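Local coordinates for phosphomethylpyrimidine kinase (PDB 2PB9), which phosphorylates hydroxymethylpyrimidine phosphate, and through its C-terminal ThiN domain probably joins the pyrimidine and thiazole units into thiamine phosphate, at the interface of chains A and B and the interface of chains A and C. Numbering follows the deposited sequence. Chains: chain A/B/C, Phosphomethylpyrimidine kinase.

Contact 1: the interface of chains A and B. Residues chain A 31, 56, 77; chain B 30.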
loop_
_atom_site.group_PDB
_atom_site.type_symbol
_atom_site.label_atom_id
_atom_site.label_comp_id
_atom_site.label_asym_id
_atom_site.label_seq_id
_atom_site.Cartn_x
_atom_site.Cartn_y
_atom_site.Cartn_z
ATOM N N VAL A 31 10.915 -13.377 -7.720
ATOM C CA VAL A 31 11.055 -12.944 -9.104
ATOM C C VAL A 31 12.360 -13.464 -9.714
ATOM O O VAL A 31 12.594 -13.353 -10.925
ATOM C CB VAL A 31 11.000 -11.395 -9.202
ATOM C CG1 VAL A 31 9.743 -10.895 -8.535
ATOM C CG2 VAL A 31 12.223 -10.765 -8.545
ATOM N N ARG A 56 17.304 -15.515 -15.320
ATOM C CA ARG A 56 17.726 -15.329 -13.933
ATOM C C ARG A 56 18.068 -16.643 -13.235
ATOM O O ARG A 56 18.227 -17.680 -13.877
ATOM C CB ARG A 56 16.631 -14.592 -13.156
ATOM C CG ARG A 56 16.225 -13.283 -13.806
ATOM C CD ARG A 56 14.972 -12.717 -13.178
ATOM N NE ARG A 56 14.353 -11.670 -13.986
ATOM C CZ ARG A 56 13.046 -11.422 -13.984
ATOM N NH1 ARG A 56 12.238 -12.149 -13.226
ATOM N NH2 ARG A 56 12.543 -10.445 -14.728
ATOM N N HIS A 77 16.022 -4.956 -15.525
ATOM C CA HIS A 77 15.891 -4.144 -14.323
ATOM C C HIS A 77 17.183 -3.905 -13.546
ATOM O O HIS A 77 17.447 -2.786 -13.100
ATOM C CB HIS A 77 14.830 -4.769 -13.423
ATOM C CG HIS A 77 13.454 -4.719 -14.009
ATOM N ND1 HIS A 77 12.413 -5.493 -13.544
ATOM C CD2 HIS A 77 12.935 -3.944 -14.993
ATOM C CE1 HIS A 77 11.312 -5.197 -14.211
ATOM N NE2 HIS A 77 11.600 -4.258 -15.096
ATOM N N GLU B 30 6.241 -12.136 -13.066
ATOM C CA GLU B 30 7.651 -12.074 -12.713
ATOM C C GLU B 30 8.087 -13.201 -11.791
ATOM O O GLU B 30 9.236 -13.647 -11.853
ATOM C CB GLU B 30 7.979 -10.728 -12.061
ATOM C CG GLU B 30 8.029 -9.579 -13.045
ATOM C CD GLU B 30 9.096 -9.782 -14.110
ATOM O OE1 GLU B 30 10.190 -9.182 -13.988
ATOM O OE2 GLU B 30 8.838 -10.557 -15.067
#

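Contact 2: the interface of chains A and B. Residues chain A 54-55, 67-69; chain B 59-61, 65.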
loop_
_atom_site.group_PDB
_atom_site.type_symbol
_atom_site.label_atom_id
_atom_site.label_comp_id
_atom_site.label_asym_id
_atom_site.label_seq_id
_atom_site.Cartn_x
_atom_site.Cartn_y
_atom_site.Cartn_z
ATOM N N LYS A 54 20.172 -15.078 -18.548
ATOM C CA LYS A 54 18.898 -15.191 -19.247
ATOM C C LYS A 54 17.962 -16.124 -18.496
ATOM O O LYS A 54 18.177 -17.332 -18.454
ATOM C CB LYS A 54 19.112 -15.710 -20.664
ATOM C CG LYS A 54 17.839 -15.826 -21.443
ATOM C CD LYS A 54 18.095 -16.370 -22.827
ATOM C CE LYS A 54 16.783 -16.519 -23.585
ATOM N NZ LYS A 54 16.996 -17.155 -24.903
ATOM N N GLY A 55 16.921 -15.553 -17.901
ATOM C CA GLY A 55 15.966 -16.345 -17.152
ATOM C C GLY A 55 16.262 -16.266 -15.668
ATOM O O GLY A 55 15.569 -16.876 -14.861
ATOM N N VAL A 67 18.443 -20.350 -14.888
ATOM C CA VAL A 67 17.643 -20.898 -15.979
ATOM C C VAL A 67 18.341 -20.931 -17.323
ATOM O O VAL A 67 18.077 -21.808 -18.132
ATOM C CB VAL A 67 16.311 -20.136 -16.146
ATOM C CG1 VAL A 67 15.545 -20.685 -17.346
ATOM C CG2 VAL A 67 15.484 -20.272 -14.878
ATOM N N GLY A 68 19.234 -19.981 -17.565
ATOM C CA GLY A 68 19.907 -19.950 -18.844
ATOM C C GLY A 68 21.343 -19.481 -18.792
ATOM O O GLY A 68 21.954 -19.412 -17.718
ATOM N N PRO A 69 21.921 -19.181 -19.965
ATOM C CA PRO A 69 23.298 -18.711 -20.105
ATOM C C PRO A 69 23.411 -17.197 -19.949
ATOM O O PRO A 69 22.404 -16.475 -19.903
ATOM C CB PRO A 69 23.658 -19.158 -21.506
ATOM C CG PRO A 69 22.378 -18.939 -22.223
ATOM C CD PRO A 69 21.364 -19.531 -21.284
ATOM N N LYS B 59 9.753 -16.312 -18.075
ATOM C CA LYS B 59 9.980 -15.680 -19.376
ATOM C C LYS B 59 11.409 -16.027 -19.759
ATOM O O LYS B 59 12.339 -15.851 -18.966
ATOM C CB LYS B 59 9.871 -14.150 -19.322
ATOM C CG LYS B 59 8.495 -13.558 -19.046
ATOM C CD LYS B 59 8.469 -12.079 -19.490
ATOM C CE LYS B 59 7.300 -11.259 -18.876
ATOM N NZ LYS B 59 5.886 -11.582 -19.345
ATOM N N TYR B 60 11.593 -16.543 -20.961
ATOM C CA TYR B 60 12.934 -16.859 -21.380
ATOM C C TYR B 60 13.311 -15.732 -22.341
ATOM O O TYR B 60 13.445 -14.582 -21.920
ATOM C CB TYR B 60 12.974 -18.242 -22.029
ATOM C CG TYR B 60 14.349 -18.866 -21.998
ATOM C CD1 TYR B 60 15.184 -18.704 -20.891
ATOM C CD2 TYR B 60 14.831 -19.595 -23.085
ATOM C CE1 TYR B 60 16.474 -19.249 -20.876
ATOM C CE2 TYR B 60 16.109 -20.142 -23.079
ATOM C CZ TYR B 60 16.926 -19.964 -21.978
ATOM O OH TYR B 60 18.202 -20.475 -21.997
ATOM N N GLY B 61 13.488 -16.015 -23.618
ATOM C CA GLY B 61 13.810 -14.912 -24.501
ATOM C C GLY B 61 12.473 -14.253 -24.752
ATOM O O GLY B 61 11.878 -13.659 -23.852
ATOM N N LYS B 65 9.850 -20.756 -20.464
ATOM C CA LYS B 65 10.586 -21.977 -20.220
ATOM C C LYS B 65 10.241 -22.549 -18.865
ATOM O O LYS B 65 10.180 -21.826 -17.874
ATOM C CB LYS B 65 12.088 -21.693 -20.311
ATOM C CG LYS B 65 12.982 -22.892 -20.073
ATOM C CD LYS B 65 14.442 -22.538 -20.301
ATOM C CE LYS B 65 15.353 -23.693 -19.925
ATOM N NZ LYS B 65 16.773 -23.393 -20.242
#

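Contact 3: the interface of chains A and C. Residues chain A 123, 125, 160-162; chain C 123, 125, 160.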
loop_
_atom_site.group_PDB
_atom_site.type_symbol
_atom_site.label_atom_id
_atom_site.label_comp_id
_atom_site.label_asym_id
_atom_site.label_seq_id
_atom_site.Cartn_x
_atom_site.Cartn_y
_atom_site.Cartn_z
ATOM N N ASP A 123 12.895 4.860 -0.823
ATOM C CA ASP A 123 11.521 4.481 -0.552
ATOM C C ASP A 123 10.644 5.073 -1.636
ATOM O O ASP A 123 10.595 6.287 -1.806
ATOM C CB ASP A 123 11.102 4.996 0.830
ATOM C CG ASP A 123 9.669 4.639 1.183
ATOM O OD1 ASP A 123 9.112 3.689 0.596
ATOM O OD2 ASP A 123 9.100 5.307 2.066
ATOM N N ARG A 125 7.656 5.458 -1.676
ATOM C CA ARG A 125 6.580 6.276 -1.140
ATOM C C ARG A 125 6.979 7.745 -1.165
ATOM O O ARG A 125 6.127 8.632 -1.148
ATOM C CB ARG A 125 6.226 5.845 0.286
ATOM C CG ARG A 125 5.180 4.751 0.345
ATOM C CD ARG A 125 4.832 4.406 1.781
ATOM N NE ARG A 125 6.041 4.094 2.530
ATOM C CZ ARG A 125 6.070 3.642 3.780
ATOM N NH1 ARG A 125 4.944 3.440 4.459
ATOM N NH2 ARG A 125 7.240 3.382 4.352
ATOM N N LEU A 160 12.110 -1.243 0.589
ATOM C CA LEU A 160 11.006 -2.060 1.083
ATOM C C LEU A 160 9.950 -2.195 -0.020
ATOM O O LEU A 160 9.987 -1.472 -1.017
ATOM C CB LEU A 160 10.377 -1.411 2.316
ATOM C CG LEU A 160 11.270 -1.184 3.530
ATOM C CD1 LEU A 160 10.465 -0.525 4.632
ATOM C CD2 LEU A 160 11.832 -2.504 3.997
ATOM N N GLY A 161 8.998 -3.100 0.171
ATOM C CA GLY A 161 7.985 -3.313 -0.846
ATOM C C GLY A 161 6.991 -2.192 -1.047
ATOM O O GLY A 161 6.899 -1.275 -0.235
ATOM N N ASP A 162 6.252 -2.270 -2.150
ATOM C CA ASP A 162 5.220 -1.290 -2.490
ATOM C C ASP A 162 4.069 -2.057 -3.120
ATOM O O ASP A 162 4.212 -3.242 -3.414
ATOM C CB ASP A 162 5.768 -0.235 -3.452
ATOM C CG ASP A 162 6.673 0.772 -2.752
ATOM O OD1 ASP A 162 6.173 1.587 -1.928
ATOM O OD2 ASP A 162 7.892 0.738 -3.021
ATOM N N ASP C 123 8.482 2.887 10.505
ATOM C CA ASP C 123 7.781 2.487 9.293
ATOM C C ASP C 123 6.876 1.286 9.531
ATOM O O ASP C 123 7.346 0.188 9.844
ATOM C CB ASP C 123 8.800 2.159 8.195
ATOM C CG ASP C 123 8.168 2.034 6.818
ATOM O OD1 ASP C 123 6.946 1.756 6.730
ATOM O OD2 ASP C 123 8.902 2.210 5.821
ATOM N N ARG C 125 5.679 -0.578 7.661
ATOM C CA ARG C 125 5.976 -1.684 6.761
ATOM C C ARG C 125 6.957 -2.635 7.437
ATOM O O ARG C 125 6.919 -3.834 7.197
ATOM C CB ARG C 125 6.574 -1.188 5.434
ATOM C CG ARG C 125 5.547 -0.783 4.389
ATOM C CD ARG C 125 6.198 -0.449 3.060
ATOM N NE ARG C 125 7.196 0.600 3.200
ATOM C CZ ARG C 125 7.756 1.251 2.183
ATOM N NH1 ARG C 125 7.419 0.965 0.930
ATOM N NH2 ARG C 125 8.655 2.201 2.422
ATOM N N LEU C 160 5.747 7.750 7.222
ATOM C CA LEU C 160 5.051 7.955 5.964
ATOM C C LEU C 160 3.668 7.310 5.969
ATOM O O LEU C 160 3.245 6.712 6.964
ATOM C CB LEU C 160 5.887 7.387 4.823
ATOM C CG LEU C 160 7.321 7.899 4.784
ATOM C CD1 LEU C 160 8.117 7.025 3.845
ATOM C CD2 LEU C 160 7.356 9.357 4.354
HETATM O O HOH W 1 9.448 1.543 -1.358
#

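Contact 1: the interface of chains A and B
A:Arg56 meets B:Glu30 in a salt bridge between two copies of the ThiN domain, the thiamine-phosphate synthase part at the C-terminus of this protein. The interface is two-fold symmetric, so the same pair recurs with the chains exchanged. The structure alone does not show whether this pairing is the biological one.

The charged contact is also a hydrogen bond. A:Arg56 NH2 donates to the carboxylate oxygen B:Glu30 OE1 at 2.8 Å, with 145° at the hydrogen. It comes in on the syn side, but tilted out of the carboxylate plane. Guanidinium and carboxylate stand almost perpendicular, 87° apart, so they do not form a flat two-pronged pair.

A second hydrogen bond lies within chain A. A:Arg56 NH1 donates to the backbone oxygen A:Val31 O at 2.6 Å, in the carbonyl plane. The chain of A:Arg56 runs extended from CG to NE. With one terminal nitrogen tied to its own chain, NH2 is held toward the glutamate.

Apolar contact is slight. A:Val31 CG1 touches B:Glu30 CB at 3.9 Å. The B:Glu30 chain bends at chi2 (-61°) on its way to the arginine. A:His77, at the start of helix 77-86, brings CE1 to 4.1 Å from B:Glu30 OE1.

Contact 2: the interface of chains A and B
This is a two-fold symmetric interface between like chains, in which loop residues of chain A receive a tyrosine and a lysine of chain B. It joins A and B in the deposited assembly, and may or may not be the biological pairing.

B:Tyr60 lies between two lysine chains. A:Lys54 comes across one face, with CE 3.5 Å from the ring centroid in a CH-pi contact. Its CG is anti to the backbone N (chi1 -179°) and the rest of the chain is extended, which carries the methylene groups over the ring. B:Lys65 CD covers the opposite face, 3.7 Å above the plane. The phenol oxygen B:Tyr60 OH reaches A:Pro69 CD at 3.4 Å.

B:Lys65 is also extended. Its NZ donates to the backbone oxygen A:Val67 O at 2.9 Å, almost in line with the carbonyl bond. Its CD packs on A:Val67 CG1 at 3.7 Å. Placing an alanine at B:Tyr60 would probably leave the methylenes of A:Lys54 without their aromatic partner and open a gap beside B:Lys65.

B:Tyr60 and B:Gly61 follow strand 57-59, and B:Lys65 is in strand 64-66. A:Lys54 and A:Gly55 link strands 50-53 and 57-59, while A:Val67 to A:Pro69 lead into strand 70-72.

Contact 3: the interface of chains A and C
A:Arg125 and C:Arg125 run antiparallel alongside each other between two ThiN domains, A:Arg125 reaching C:Asp123 and C:Arg125 reaching A:Asp123. The interface is two-fold symmetric; the structure alone does not show whether it is the biological one.

Salt bridges dominate. A:Arg125 NH2 donates to C:Asp123 OD1 at 2.9 Å, with 155° at the hydrogen, on the syn side but tilted out of the carboxylate plane. Its bond to C:Asp123 OD2 is bent, and its short modelled length carries little weight. The backbone N of C:Arg125 holds C:Asp123 OD1 from the opposite face at 2.8 Å. C:Arg125 also faces A:Asp123 in a salt bridge, but with the planes differently turned, and the modelled spacing is too short to interpret. C:Arg125 NH1 forms another salt bridge with A:Asp162 OD1 at 3.2 Å.

Other hydrogen bonds surround C:Arg125 NH1. It donates to the backbone oxygen A:Gly161 O at 2.6 Å. A water lies 3.1 Å from C:Arg125 NH1 and 2.9 Å from A:Asp123 OD1.

The guanidinium planes are 51° apart, so they do not stack flat. Both arginines bend at chi3 (-53° in A:Arg125), turning the groups toward this meeting. The aspartates probably offset the like charge of the two guanidinium groups. Leucines cover the outer faces: A:Leu160 CB lies over C:Arg125 CZ at 3.7 Å, and C:Leu160 CB covers A:Arg125.

A:Asp123 follows strand 118-121, A:Arg125 is in the 3-10 helix 124-126, and A:Leu160 to A:Asp162 follow strand 156-159.

Contact 1 and contact 2 belong to one A-B interface, and the centres of their C-alpha atoms are about 10 Å apart. A:Lys54 and A:Gly55 of contact 2 run directly into A:Arg56 of contact 1, so one short loop serves both. Contact 3 shares no residue with them. Its C-alpha centre is about 20 Å from that of contact 1 and about 30 Å from that of contact 2. Chain A thus uses separate surfaces for B and C, which lets two kinds of two-fold pairing coexist in the deposited assembly of four chains.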